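Local atomic coordinates of adhesion G-protein coupled receptor G6 (Danio rerio, PDB entry 6V55), a protein that is an adhesion G-protein coupled receptor linked to myelination, with a calcium-binding, glycosylated extracellular region that probably takes part in cell adhesion and signalling. Residues C212-K217 and D277-S282. Sequence-based numbering, arbitrary orientation.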
loop_
_atom_site.group_PDB
_atom_site.type_symbol
_atom_site.label_atom_id
_atom_site.label_comp_id
_atom_site.label_asym_id
_atom_site.label_seq_id
_atom_site.Cartn_x
_atom_site.Cartn_y
_atom_site.Cartn_z
ATOM N N CYS A 212 -36.769 -20.924 23.236
ATOM C CA CYS A 212 -37.613 -21.186 22.078
ATOM C C CYS A 212 -39.043 -21.430 22.522
ATOM O O CYS A 212 -39.283 -22.118 23.517
ATOM C CB CYS A 212 -37.145 -22.398 21.292
ATOM S SG CYS A 212 -35.368 -22.522 21.205
ATOM N N LEU A 213 -39.990 -20.858 21.784
ATOM C CA LEU A 213 -41.410 -21.077 22.008
ATOM C C LEU A 213 -42.011 -21.611 20.719
ATOM O O LEU A 213 -41.762 -21.046 19.652
ATOM C CB LEU A 213 -42.097 -19.776 22.441
ATOM C CG LEU A 213 -41.444 -19.079 23.650
ATOM C CD1 LEU A 213 -42.024 -17.711 23.893
ATOM C CD2 LEU A 213 -41.570 -19.940 24.919
ATOM N N THR A 214 -42.759 -22.722 20.800
ATOM C CA THR A 214 -43.488 -23.251 19.647
ATOM C C THR A 214 -44.979 -23.298 19.956
ATOM O O THR A 214 -45.396 -23.267 21.117
ATOM C CB THR A 214 -43.009 -24.664 19.187
ATOM O OG1 THR A 214 -43.569 -25.698 20.022
ATOM C CG2 THR A 214 -41.481 -24.774 19.145
ATOM N N TRP A 215 -45.778 -23.362 18.889
ATOM C CA TRP A 215 -47.230 -23.443 18.979
ATOM C C TRP A 215 -47.732 -24.064 17.691
ATOM O O TRP A 215 -47.154 -23.798 16.645
ATOM C CB TRP A 215 -47.846 -22.056 19.168
ATOM C CG TRP A 215 -49.337 -22.032 19.117
ATOM C CD1 TRP A 215 -50.196 -22.523 20.055
ATOM C CD2 TRP A 215 -50.154 -21.467 18.079
ATOM N NE1 TRP A 215 -51.493 -22.290 19.678
ATOM C CE2 TRP A 215 -51.500 -21.652 18.463
ATOM C CE3 TRP A 215 -49.879 -20.819 16.865
ATOM C CZ2 TRP A 215 -52.571 -21.217 17.677
ATOM C CZ3 TRP A 215 -50.943 -20.388 16.086
ATOM C CH2 TRP A 215 -52.276 -20.605 16.494
ATOM N N THR A 216 -48.758 -24.928 17.772
ATOM C CA THR A 216 -49.605 -25.259 16.625
ATOM C C THR A 216 -51.062 -25.022 16.990
ATOM O O THR A 216 -51.466 -25.239 18.133
ATOM C CB THR A 216 -49.517 -26.713 16.159
ATOM O OG1 THR A 216 -50.078 -27.556 17.165
ATOM C CG2 THR A 216 -48.144 -27.148 15.889
ATOM N N LYS A 217 -51.862 -24.613 16.000
ATOM C CA LYS A 217 -53.294 -24.450 16.232
ATOM C C LYS A 217 -54.004 -25.789 16.431
ATOM O O LYS A 217 -54.907 -25.891 17.282
ATOM C CB LYS A 217 -53.923 -23.690 15.060
ATOM C CG LYS A 217 -55.341 -23.235 15.289
ATOM C CD LYS A 217 -55.986 -22.894 13.994
ATOM C CE LYS A 217 -57.376 -22.433 14.249
ATOM N NZ LYS A 217 -57.913 -21.632 13.107
ATOM N N ASP A 277 -42.299 -20.623 10.200
ATOM C CA ASP A 277 -43.631 -20.974 9.716
ATOM C C ASP A 277 -44.230 -22.199 10.390
ATOM O O ASP A 277 -45.444 -22.407 10.309
ATOM C CB ASP A 277 -43.552 -21.263 8.221
ATOM C CG ASP A 277 -44.223 -20.217 7.399
ATOM O OD1 ASP A 277 -44.845 -19.315 8.008
ATOM O OD2 ASP A 277 -44.134 -20.301 6.145
ATOM N N HIS A 278 -43.411 -23.038 11.001
ATOM C CA HIS A 278 -43.860 -24.308 11.540
ATOM C C HIS A 278 -43.395 -24.408 12.980
ATOM O O HIS A 278 -42.484 -23.690 13.406
ATOM C CB HIS A 278 -43.313 -25.490 10.729
ATOM C CG HIS A 278 -41.861 -25.358 10.379
ATOM N ND1 HIS A 278 -41.418 -24.628 9.294
ATOM C CD2 HIS A 278 -40.750 -25.857 10.972
ATOM C CE1 HIS A 278 -40.099 -24.679 9.236
ATOM N NE2 HIS A 278 -39.670 -25.424 10.239
ATOM N N ALA A 279 -44.034 -25.299 13.731
ATOM C CA ALA A 279 -43.566 -25.614 15.069
ATOM C C ALA A 279 -42.633 -26.806 15.012
ATOM O O ALA A 279 -42.964 -27.838 14.419
ATOM C CB ALA A 279 -44.708 -25.920 16.014
ATOM N N MET A 280 -41.485 -26.667 15.664
ATOM C CA MET A 280 -40.408 -27.631 15.556
ATOM C C MET A 280 -40.529 -28.726 16.605
ATOM O O MET A 280 -40.902 -28.468 17.758
ATOM C CB MET A 280 -39.066 -26.923 15.703
ATOM C CG MET A 280 -38.784 -25.954 14.588
ATOM S SD MET A 280 -37.021 -25.662 14.438
ATOM C CE MET A 280 -36.986 -23.882 14.279
ATOM N N LEU A 281 -40.180 -29.950 16.197
ATOM C CA LEU A 281 -40.021 -31.055 17.131
ATOM C C LEU A 281 -38.780 -30.846 18.004
ATOM O O LEU A 281 -37.926 -29.988 17.738
ATOM C CB LEU A 281 -39.902 -32.388 16.387
ATOM C CG LEU A 281 -41.063 -33.022 15.603
ATOM C CD1 LEU A 281 -42.405 -32.803 16.299
ATOM C CD2 LEU A 281 -41.096 -32.563 14.128
ATOM N N SER A 282 -38.673 -31.667 19.055
ATOM C CA SER A 282 -37.517 -31.576 19.945
ATOM C C SER A 282 -36.244 -32.089 19.269
ATOM O O SER A 282 -35.150 -31.569 19.541
ATOM C CB SER A 282 -37.790 -32.341 21.239
ATOM O OG SER A 282 -36.602 -32.698 21.925
#
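The end of strand 209-216 is crossed on one face by segment 277-282, extended at 278-281, and the two backbones come closest at Thr214 and Ala279, whose CA atoms are 5.2 Å apart. Ala279 carries the contact. Its CB points at the strand and sits between the side chains of Thr214 and Thr216, two residues apart on the same face. Ala279 CB lies 3.8 Å from Thr214 CB. Thr216 CG2 is 3.7 Å from the same Ala279 CB. Between the two threonines it also meets the backbone, with Ala279 CB 3.3 Å from Trp215 O. With chi1 80° in Thr214 and 68° in Thr216, each methyl CG2 lies beside its own backbone N and so faces the loop. That of Thr216 meets Ala279 CB, while Thr214 CG2 reaches on to the next loop residue, 4.0 Å from Met280 N. The contact is van der Waals in kind. Thr216 OG1 is hydrogen-bonded instead to Ser219 OG. The Trp215 side chain leaves from the other face, and its NE1 is hydrogen-bonded to Ser238 OG. Thr147 of the adjacent strand 145-154 holds the loop, with OG1 hydrogen-bonded to His278 O and weakly to Met280 N. On its way to the short helix that follows, the segment leaves strand 268-276 and passes over the face of the same antiparallel sheet, two strands along, in the concanavalin-type beta sandwich of the pentraxin-like domain.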